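PDB 6U83: outer membrane associated protein from Francisella tularensis subsp. tularensis, which probably acts as an outer-membrane porin and carries a C-terminal OmpA-like domain, the part crystallised here, which holds a D-alanine in its pocket. Local coordinates for residues 120-123 with 124-127; 132-135 with 136-139; 110-113 with 114-118; 80-83 with 84-88. All coordinates share one frame; numbering follows the deposited sequence.

Contacts 1 and 3 lie on the same helix, 110-130, and both reach the bound D-alanine: contact 3 supplies a partner of its amine, N113, and contact 1 the arginine that takes its carboxylate, with centres about 14 Å apart. Contact 2 follows where this helix gives way to strand 138-142 and is largely a surface turn, its polar bonds made by the backbone, whereas contacts 1, 3 and 4 are partly buried. Contact 4 sits on the other helix, 73-89, where aromatic and aliphatic side chains turn to the sheet. L133 of contact 2 packs on V83 and I86 of contact 4, and I138 of contact 2 meets A125 of contact 1. Contacts 3 and 4 lie on opposite sides of the chain's centre.

Contact 1 (120-123 with 124-127); sequences RAQA and VADY. With DAL (D-alanine), chain D.
Q122 reaches along the helix to D126, one turn further on. From CB its chain starts with CG anti to the backbone N (chi1 -169°) and then bends at chi2, which swings the amide toward the next turn. CG passes 4.0 Å from D126 OD1, CD comes to 3.8 Å of the same oxygen, and at the tip NE2 donates a hydrogen bond to D126 OD1 of 2.7 Å. The acceptor lies in the plane of the amide, whereas the amide nitrogen approaches from above the carboxylate plane. The D126 side chain also has a weak, long ion pair with K129. Along the backbone, V124 N donates to R120 O (3.0 Å) and Y127 N to A123 O (3.1 Å). R120 leads the other way, extended from CG to NE, and its guanidinium meets the D-alanine carboxylate with two bonds: NH1 to OXT at 2.8 Å, in plane at the guanidinium edge, and NH2 to O at 2.5 Å. K68 O and Y99 O accept from NE and NH1, which should fix the rotation of this buried group. The two-bond grip of an arginine on a ligand carboxylate belongs to the D-alanine pocket, consistent with the peptidoglycan-peptide binding of OmpA-like domains.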
loop_
_atom_site.group_PDB
_atom_site.type_symbol
_atom_site.label_atom_id
_atom_site.label_comp_id
_atom_site.label_asym_id
_atom_site.label_seq_id
_atom_site.Cartn_x
_atom_site.Cartn_y
_atom_site.Cartn_z
ATOM N N ARG A 120 -2.854 -9.169 -7.510
ATOM C CA ARG A 120 -1.909 -8.149 -7.067
ATOM C C ARG A 120 -1.867 -8.086 -5.542
ATOM O O ARG A 120 -0.787 -8.125 -4.936
ATOM C CB ARG A 120 -2.291 -6.798 -7.679
ATOM C CG ARG A 120 -1.978 -6.694 -9.207
ATOM C CD ARG A 120 -2.458 -5.365 -9.847
ATOM N NE ARG A 120 -1.913 -5.254 -11.197
ATOM C CZ ARG A 120 -2.477 -4.586 -12.201
ATOM N NH1 ARG A 120 -3.642 -3.953 -12.037
ATOM N NH2 ARG A 120 -1.859 -4.547 -13.376
ATOM N N ALA A 121 -3.039 -8.015 -4.903
ATOM C CA ALA A 121 -3.093 -8.068 -3.444
ATOM C C ALA A 121 -2.421 -9.328 -2.905
ATOM O O ALA A 121 -1.709 -9.281 -1.894
ATOM C CB ALA A 121 -4.542 -8.020 -2.971
ATOM N N GLN A 122 -2.625 -10.464 -3.570
ATOM C CA GLN A 122 -2.015 -11.702 -3.091
ATOM C C GLN A 122 -0.500 -11.652 -3.224
ATOM O O GLN A 122 0.226 -12.166 -2.360
ATOM C CB GLN A 122 -2.566 -12.909 -3.845
ATOM C CG GLN A 122 -2.147 -14.224 -3.200
ATOM C CD GLN A 122 -2.531 -14.293 -1.717
ATOM O OE1 GLN A 122 -3.692 -14.078 -1.347
ATOM N NE2 GLN A 122 -1.552 -14.594 -0.865
ATOM N N ALA A 123 -0.010 -11.062 -4.315
ATOM C CA ALA A 123 1.421 -10.849 -4.483
ATOM C C ALA A 123 1.985 -10.048 -3.318
ATOM O O ALA A 123 2.945 -10.471 -2.660
ATOM C CB ALA A 123 1.692 -10.128 -5.810
ATOM N N VAL A 124 1.391 -8.878 -3.054
ATOM C CA VAL A 124 1.870 -8.027 -1.963
ATOM C C VAL A 124 1.927 -8.826 -0.671
ATOM O O VAL A 124 2.939 -8.817 0.045
ATOM C CB VAL A 124 0.988 -6.776 -1.818
ATOM C CG1 VAL A 124 1.284 -6.084 -0.498
ATOM C CG2 VAL A 124 1.255 -5.820 -2.951
ATOM N N ALA A 125 0.851 -9.571 -0.384
ATOM C CA ALA A 125 0.760 -10.300 0.876
ATOM C C ALA A 125 1.782 -11.423 0.940
ATOM O O ALA A 125 2.344 -11.696 2.006
ATOM C CB ALA A 125 -0.646 -10.853 1.066
ATOM N N ASP A 126 2.028 -12.091 -0.189
ATOM C CA ASP A 126 3.038 -13.141 -0.216
ATOM C C ASP A 126 4.391 -12.602 0.212
ATOM O O ASP A 126 5.066 -13.202 1.058
ATOM C CB ASP A 126 3.123 -13.745 -1.614
ATOM C CG ASP A 126 1.999 -14.728 -1.898
ATOM O OD1 ASP A 126 1.133 -14.937 -1.016
ATOM O OD2 ASP A 126 1.991 -15.303 -3.011
ATOM N N TYR A 127 4.795 -11.455 -0.346
ATOM C CA TYR A 127 6.091 -10.873 -0.009
ATOM C C TYR A 127 6.158 -10.481 1.459
ATOM O O TYR A 127 7.185 -10.688 2.118
ATOM C CB TYR A 127 6.373 -9.658 -0.887
ATOM C CG TYR A 127 7.809 -9.178 -0.782
ATOM C CD1 TYR A 127 8.868 -10.013 -1.135
ATOM C CD2 TYR A 127 8.108 -7.894 -0.334
ATOM C CE1 TYR A 127 10.187 -9.582 -1.044
ATOM C CE2 TYR A 127 9.427 -7.454 -0.246
ATOM C CZ TYR A 127 10.455 -8.301 -0.602
ATOM O OH TYR A 127 11.755 -7.871 -0.504
HETATM N N DAL D . -6.433 -3.195 -16.713
HETATM C CA DAL D . -5.021 -3.520 -16.853
HETATM C CB DAL D . -4.849 -4.847 -17.610
HETATM C C DAL D . -4.292 -3.567 -15.511
HETATM O O DAL D . -3.128 -3.973 -15.486
HETATM O OXT DAL D . -4.829 -3.212 -14.446
#

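Contact 2 (132-135 with 136-139); sequences GLDS and EKII
D134 and K137 are joined through the backbone: K137 N donates to D134 O at 2.9 Å, the firmer of the two bonds that close this turn. I138 N makes the second, to S135 O at 3.3 Å, with an N-H...O angle of 140°. Both donors sit above the plane of the carbonyl they use, and each bond spans three residues, as in a 3-10 turn. Outside this frame the charged side chains interact loosely. D134 and K137 run side by side in the same direction, so that D134 OD2 touches K137 CE at 3.7 Å, while K137 NZ stays 4.4 Å from D134 OD2, too far for a salt bridge; at most a diffuse attraction is likely. E136 starts with CG wedged between backbone N and carbonyl carbon (chi1 47°) and bends back at chi2, which carries its OE2 to 3.5 Å from D134 CB. The apolar part centres on L133 and I138. They meet at their ends, L133 CD2 being 3.9 Å from I138 CD1, and the other branch of L133, CD1, rests 4.1 Å from the aliphatic K137 CD. L133 is buried, packing beyond the turn on V83 and I86 of helix 73-89, and I138 also packs on A125 and M128. Just upstream, G132 ends helix 110-130 in a Schellman motif, and from there the turn brings the chain into strand 138-142, the return strand of a beta-alpha-beta crossover.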
loop_
_atom_site.group_PDB
_atom_site.type_symbol
_atom_site.label_atom_id
_atom_site.label_comp_id
_atom_site.label_asym_id
_atom_site.label_seq_id
_atom_site.Cartn_x
_atom_site.Cartn_y
_atom_site.Cartn_z
ATOM N N GLY A 132 8.781 -12.155 7.178
ATOM C CA GLY A 132 8.626 -12.508 8.577
ATOM C C GLY A 132 7.345 -12.042 9.232
ATOM O O GLY A 132 7.247 -12.091 10.468
ATOM N N LEU A 133 6.372 -11.578 8.450
ATOM C CA LEU A 133 5.052 -11.225 8.951
ATOM C C LEU A 133 4.119 -12.419 8.797
ATOM O O LEU A 133 4.174 -13.141 7.799
ATOM C CB LEU A 133 4.496 -10.017 8.197
ATOM C CG LEU A 133 3.245 -9.362 8.773
ATOM C CD1 LEU A 133 3.551 -8.710 10.115
ATOM C CD2 LEU A 133 2.702 -8.345 7.790
ATOM N N ASP A 134 3.258 -12.622 9.781
ATOM C CA ASP A 134 2.474 -13.846 9.838
ATOM C C ASP A 134 1.178 -13.719 9.038
ATOM O O ASP A 134 0.510 -12.681 9.065
ATOM C CB ASP A 134 2.206 -14.193 11.298
ATOM C CG ASP A 134 3.468 -14.079 12.144
ATOM O OD1 ASP A 134 4.431 -14.835 11.884
ATOM O OD2 ASP A 134 3.519 -13.201 13.032
ATOM N N SER A 135 0.831 -14.795 8.320
ATOM C CA SER A 135 -0.247 -14.758 7.336
ATOM C C SER A 135 -1.594 -14.425 7.957
ATOM O O SER A 135 -2.480 -13.926 7.253
ATOM C CB SER A 135 -0.346 -16.103 6.612
ATOM O OG SER A 135 -0.904 -17.095 7.463
ATOM N N GLU A 136 -1.780 -14.720 9.248
ATOM C CA GLU A 136 -3.032 -14.398 9.922
ATOM C C GLU A 136 -3.231 -12.901 10.086
ATOM O O GLU A 136 -4.375 -12.440 10.157
ATOM C CB GLU A 136 -3.088 -15.073 11.296
ATOM C CG GLU A 136 -1.818 -14.917 12.117
ATOM C CD GLU A 136 -0.967 -16.174 12.097
ATOM O OE1 GLU A 136 -0.882 -16.859 13.143
ATOM O OE2 GLU A 136 -0.400 -16.484 11.025
ATOM N N LYS A 137 -2.153 -12.133 10.157
ATOM C CA LYS A 137 -2.283 -10.691 10.274
ATOM C C LYS A 137 -2.644 -10.016 8.957
ATOM O O LYS A 137 -2.598 -8.782 8.901
ATOM C CB LYS A 137 -0.982 -10.086 10.814
ATOM C CG LYS A 137 -0.531 -10.652 12.151
ATOM C CD LYS A 137 0.620 -9.843 12.736
ATOM C CE LYS A 137 1.199 -10.530 13.963
ATOM N NZ LYS A 137 0.134 -11.054 14.891
ATOM N N ILE A 138 -2.997 -10.759 7.903
ATOM C CA ILE A 138 -3.084 -10.179 6.563
ATOM C C ILE A 138 -4.410 -10.540 5.917
ATOM O O ILE A 138 -4.768 -11.719 5.833
ATOM C CB ILE A 138 -1.920 -10.623 5.657
ATOM C CG1 ILE A 138 -0.581 -10.191 6.249
ATOM C CG2 ILE A 138 -2.062 -10.001 4.283
ATOM C CD1 ILE A 138 0.602 -10.762 5.510
ATOM N N ILE A 139 -5.118 -9.522 5.435
ATOM C CA ILE A 139 -6.388 -9.674 4.740
ATOM C C ILE A 139 -6.250 -9.038 3.368
ATOM O O ILE A 139 -5.784 -7.898 3.256
ATOM C CB ILE A 139 -7.543 -9.014 5.510
ATOM C CG1 ILE A 139 -7.636 -9.577 6.928
ATOM C CG2 ILE A 139 -8.841 -9.186 4.740
ATOM C CD1 ILE A 139 -6.978 -8.699 7.976
#

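Contact 3 (110-113 with 114-118); sequences DIYN and QKLSE. With DAL (D-alanine), chain D.
Y112 and L116 lie one turn apart at the start of helix 110-130, the helix of a beta-alpha-beta unit whose first turns form one wall of the D-alanine pocket. The two side chains meet obliquely, Y112 CE1 to L116 CD2 at 4.3 Å, with the ring reaching out so that its hydroxyl bonds to D67. L116 has CG anti to the backbone N (chi1 177°), which sends its CD2 branch to the ligand, 3.5 Å from the D-alanine O. N113 instead has CG anti to the carbonyl carbon, and its OD1 accepts a hydrogen bond of 2.7 Å from the D-alanine N. The other end of that amide, ND2, bonds back to F109 O, an arrangement that should hold the amide's rotation and keep OD1 turned to the amine. Thus a polar and an apolar side chain face the ligand together. On a different side of the helix polar and charged ends gather: Q114, bent at chi2, lays its amide so that NE2 donates to E118 OE2 at 3.2 Å, meeting the carboxylate from above its plane. K115 NZ reaches the same E118 OE2 in a salt bridge of 3.3 Å, a weak hydrogen bond. The backbone runs regularly, with L116 N bonded to Y112 O, and S117 OG donates to Q114 O at 2.7 Å, on the same face of that carbonyl as E118 N.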
loop_
_atom_site.group_PDB
_atom_site.type_symbol
_atom_site.label_atom_id
_atom_site.label_comp_id
_atom_site.label_asym_id
_atom_site.label_seq_id
_atom_site.Cartn_x
_atom_site.Cartn_y
_atom_site.Cartn_z
ATOM N N ASP A 110 -14.373 -6.820 -16.812
ATOM C CA ASP A 110 -14.544 -6.496 -15.395
ATOM C C ASP A 110 -14.130 -7.666 -14.497
ATOM O O ASP A 110 -13.406 -7.474 -13.513
ATOM C CB ASP A 110 -15.981 -6.059 -15.111
ATOM C CG ASP A 110 -17.009 -7.054 -15.598
ATOM O OD1 ASP A 110 -16.631 -8.168 -16.023
ATOM O OD2 ASP A 110 -18.206 -6.701 -15.561
ATOM N N ILE A 111 -14.554 -8.890 -14.829
ATOM C CA ILE A 111 -14.159 -10.035 -14.011
ATOM C C ILE A 111 -12.672 -10.319 -14.168
ATOM O O ILE A 111 -11.975 -10.612 -13.186
ATOM C CB ILE A 111 -15.002 -11.267 -14.357
ATOM C CG1 ILE A 111 -16.490 -10.933 -14.176
ATOM C CG2 ILE A 111 -14.570 -12.439 -13.474
ATOM C CD1 ILE A 111 -17.406 -12.096 -14.323
ATOM N N TYR A 112 -12.162 -10.241 -15.405
ATOM C CA TYR A 112 -10.727 -10.346 -15.640
ATOM C C TYR A 112 -9.949 -9.431 -14.703
ATOM O O TYR A 112 -9.004 -9.860 -14.034
ATOM C CB TYR A 112 -10.415 -9.994 -17.097
ATOM C CG TYR A 112 -8.945 -10.079 -17.473
ATOM C CD1 TYR A 112 -8.061 -9.025 -17.216
ATOM C CD2 TYR A 112 -8.447 -11.209 -18.103
ATOM C CE1 TYR A 112 -6.709 -9.113 -17.580
ATOM C CE2 TYR A 112 -7.129 -11.307 -18.448
ATOM C CZ TYR A 112 -6.265 -10.258 -18.190
ATOM O OH TYR A 112 -4.958 -10.406 -18.556
ATOM N N ASN A 113 -10.329 -8.158 -14.648
ATOM C CA ASN A 113 -9.538 -7.198 -13.880
ATOM C C ASN A 113 -9.770 -7.335 -12.388
ATOM O O ASN A 113 -8.886 -6.999 -11.589
ATOM C CB ASN A 113 -9.864 -5.789 -14.329
ATOM C CG ASN A 113 -9.158 -5.425 -15.617
ATOM O OD1 ASN A 113 -7.951 -5.148 -15.618
ATOM N ND2 ASN A 113 -9.900 -5.432 -16.726
ATOM N N GLN A 114 -10.952 -7.812 -11.998
ATOM C CA GLN A 114 -11.166 -8.198 -10.613
ATOM C C GLN A 114 -10.175 -9.279 -10.199
ATOM O O GLN A 114 -9.571 -9.214 -9.120
ATOM C CB GLN A 114 -12.609 -8.689 -10.435
ATOM C CG GLN A 114 -12.901 -9.352 -9.107
ATOM C CD GLN A 114 -12.988 -8.358 -7.967
ATOM O OE1 GLN A 114 -13.470 -7.235 -8.139
ATOM N NE2 GLN A 114 -12.523 -8.768 -6.789
ATOM N N LYS A 115 -10.017 -10.301 -11.035
ATOM C CA LYS A 115 -9.092 -11.372 -10.691
ATOM C C LYS A 115 -7.668 -10.837 -10.664
ATOM O O LYS A 115 -6.902 -11.116 -9.735
ATOM C CB LYS A 115 -9.235 -12.529 -11.681
ATOM C CG LYS A 115 -9.628 -13.850 -11.043
ATOM C CD LYS A 115 -10.918 -13.732 -10.242
ATOM C CE LYS A 115 -11.188 -14.978 -9.389
ATOM N NZ LYS A 115 -12.194 -14.676 -8.327
ATOM N N LEU A 116 -7.314 -10.044 -11.674
ATOM C CA LEU A 116 -6.003 -9.415 -11.716
ATOM C C LEU A 116 -5.719 -8.679 -10.417
ATOM O O LEU A 116 -4.676 -8.889 -9.783
ATOM C CB LEU A 116 -5.949 -8.481 -12.920
ATOM C CG LEU A 116 -4.686 -7.666 -13.101
ATOM C CD1 LEU A 116 -3.447 -8.555 -12.985
ATOM C CD2 LEU A 116 -4.766 -6.946 -14.450
ATOM N N SER A 117 -6.680 -7.877 -9.958
ATOM C CA SER A 117 -6.451 -7.079 -8.759
ATOM C C SER A 117 -6.292 -7.956 -7.527
ATOM O O SER A 117 -5.499 -7.640 -6.631
ATOM C CB SER A 117 -7.597 -6.098 -8.560
ATOM O OG SER A 117 -8.740 -6.805 -8.137
ATOM N N GLU A 118 -7.064 -9.036 -7.451
ATOM C CA GLU A 118 -6.885 -10.016 -6.387
ATOM C C GLU A 118 -5.486 -10.608 -6.418
ATOM O O GLU A 118 -4.869 -10.811 -5.367
ATOM C CB GLU A 118 -7.923 -11.136 -6.514
ATOM C CG GLU A 118 -9.358 -10.705 -6.277
ATOM C CD GLU A 118 -10.364 -11.833 -6.509
ATOM O OE1 GLU A 118 -10.201 -12.920 -5.923
ATOM O OE2 GLU A 118 -11.317 -11.641 -7.291
HETATM N N DAL D . -6.433 -3.195 -16.713
HETATM C CA DAL D . -5.021 -3.520 -16.853
HETATM C CB DAL D . -4.849 -4.847 -17.610
HETATM C C DAL D . -4.292 -3.567 -15.511
HETATM O O DAL D . -3.128 -3.973 -15.486
HETATM O OXT DAL D . -4.829 -3.212 -14.446
#

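Contact 4 (80-83 with 84-88); sequences ASFV and NFIKD
F82 and I86 lie on the apolar face of helix 73-89, an amphipathic helix packed on the sheet of the OmpA-like domain. Of the van der Waals contacts, the closest between side chains is F82 CE2 to I86 CD1 at 3.6 Å. I86 sets CG1 anti to the carbonyl carbon and beside the nitrogen (chi1 -67°), which directs its extended CG1-CD1 arm along the preceding turn, CD1 also lying 3.6 Å from F82 O. The ring and the isoleucine end cross at a slant. Beyond the helix the F82 ring packs on V58 and L60 of strand 55-63 and on A164 and V166 of strand 161-172; F85, whose ring leads away from this local contact, packs on V56, V58 and V166, and I86 on V94. On another side V83 turns its CG1 to K87 CE at 4.1 Å, an aliphatic touch; K87 NZ makes a weak hydrogen bond to L131 O. Hydrogen bonds run along the backbone: N84 N to A80 O, F85 N to S81 O and I86 N to F82 O follow the usual one-turn spacing, and F82 O also takes a weak bond from F85 N at 3.3 Å. The shortest of the series is K87 N to V83 O at 2.8 Å, with an N-H...O angle of 167°.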
loop_
_atom_site.group_PDB
_atom_site.type_symbol
_atom_site.label_atom_id
_atom_site.label_comp_id
_atom_site.label_asym_id
_atom_site.label_seq_id
_atom_site.Cartn_x
_atom_site.Cartn_y
_atom_site.Cartn_z
ATOM N N ALA A 80 8.788 -3.685 2.233
ATOM C CA ALA A 80 9.680 -4.057 3.324
ATOM C C ALA A 80 9.648 -3.030 4.444
ATOM O O ALA A 80 9.619 -3.389 5.625
ATOM C CB ALA A 80 11.106 -4.211 2.798
ATOM N N SER A 81 9.668 -1.743 4.092
ATOM C CA SER A 81 9.592 -0.704 5.113
ATOM C C SER A 81 8.218 -0.666 5.758
ATOM O O SER A 81 8.095 -0.431 6.965
ATOM C CB SER A 81 9.920 0.653 4.504
ATOM O OG SER A 81 11.298 0.731 4.204
ATOM N N PHE A 82 7.175 -0.866 4.958
ATOM C CA PHE A 82 5.825 -0.976 5.494
ATOM C C PHE A 82 5.748 -2.076 6.540
ATOM O O PHE A 82 5.201 -1.879 7.629
ATOM C CB PHE A 82 4.865 -1.252 4.340
ATOM C CG PHE A 82 3.428 -1.101 4.693
ATOM C CD1 PHE A 82 2.906 0.138 4.987
ATOM C CD2 PHE A 82 2.590 -2.190 4.687
ATOM C CE1 PHE A 82 1.589 0.285 5.284
ATOM C CE2 PHE A 82 1.273 -2.043 4.984
ATOM C CZ PHE A 82 0.770 -0.802 5.284
ATOM N N VAL A 83 6.305 -3.249 6.226
ATOM C CA VAL A 83 6.250 -4.379 7.148
ATOM C C VAL A 83 7.074 -4.093 8.398
ATOM O O VAL A 83 6.665 -4.432 9.519
ATOM C CB VAL A 83 6.717 -5.661 6.435
ATOM C CG1 VAL A 83 6.889 -6.800 7.423
ATOM C CG2 VAL A 83 5.730 -6.043 5.337
ATOM N N ASN A 84 8.242 -3.463 8.227
ATOM C CA ASN A 84 9.104 -3.117 9.355
ATOM C C ASN A 84 8.377 -2.237 10.366
ATOM O O ASN A 84 8.606 -2.346 11.578
ATOM C CB ASN A 84 10.366 -2.413 8.840
ATOM C CG ASN A 84 11.621 -2.817 9.595
ATOM O OD1 ASN A 84 12.258 -3.820 9.266
ATOM N ND2 ASN A 84 11.990 -2.032 10.605
ATOM N N PHE A 85 7.487 -1.370 9.885
ATOM C CA PHE A 85 6.683 -0.544 10.775
ATOM C C PHE A 85 5.617 -1.374 11.483
ATOM O O PHE A 85 5.374 -1.194 12.684
ATOM C CB PHE A 85 6.056 0.583 9.960
ATOM C CG PHE A 85 5.128 1.470 10.736
ATOM C CD1 PHE A 85 5.622 2.393 11.632
ATOM C CD2 PHE A 85 3.767 1.422 10.517
ATOM C CE1 PHE A 85 4.776 3.229 12.319
ATOM C CE2 PHE A 85 2.915 2.253 11.206
ATOM C CZ PHE A 85 3.421 3.159 12.108
ATOM N N ILE A 86 4.979 -2.291 10.753
ATOM C CA ILE A 86 3.972 -3.163 11.349
ATOM C C ILE A 86 4.586 -4.005 12.464
ATOM O O ILE A 86 4.021 -4.120 13.557
ATOM C CB ILE A 86 3.323 -4.041 10.266
ATOM C CG1 ILE A 86 2.500 -3.173 9.318
ATOM C CG2 ILE A 86 2.457 -5.137 10.890
ATOM C CD1 ILE A 86 2.258 -3.840 7.991
ATOM N N LYS A 87 5.755 -4.601 12.208
ATOM C CA LYS A 87 6.384 -5.431 13.234
ATOM C C LYS A 87 6.841 -4.603 14.429
ATOM O O LYS A 87 6.860 -5.100 15.560
ATOM C CB LYS A 87 7.563 -6.208 12.646
ATOM C CG LYS A 87 7.177 -7.287 11.640
ATOM C CD LYS A 87 8.345 -8.240 11.337
ATOM C CE LYS A 87 9.473 -7.555 10.575
ATOM N NZ LYS A 87 10.664 -8.443 10.419
ATOM N N ASP A 88 7.212 -3.344 14.204
ATOM C CA ASP A 88 7.665 -2.515 15.313
ATOM C C ASP A 88 6.498 -1.919 16.080
ATOM O O ASP A 88 6.560 -1.795 17.306
ATOM C CB ASP A 88 8.590 -1.410 14.809
ATOM C CG ASP A 88 10.031 -1.868 14.704
ATOM O OD1 ASP A 88 10.487 -2.603 15.609
ATOM O OD2 ASP A 88 10.706 -1.498 13.716
#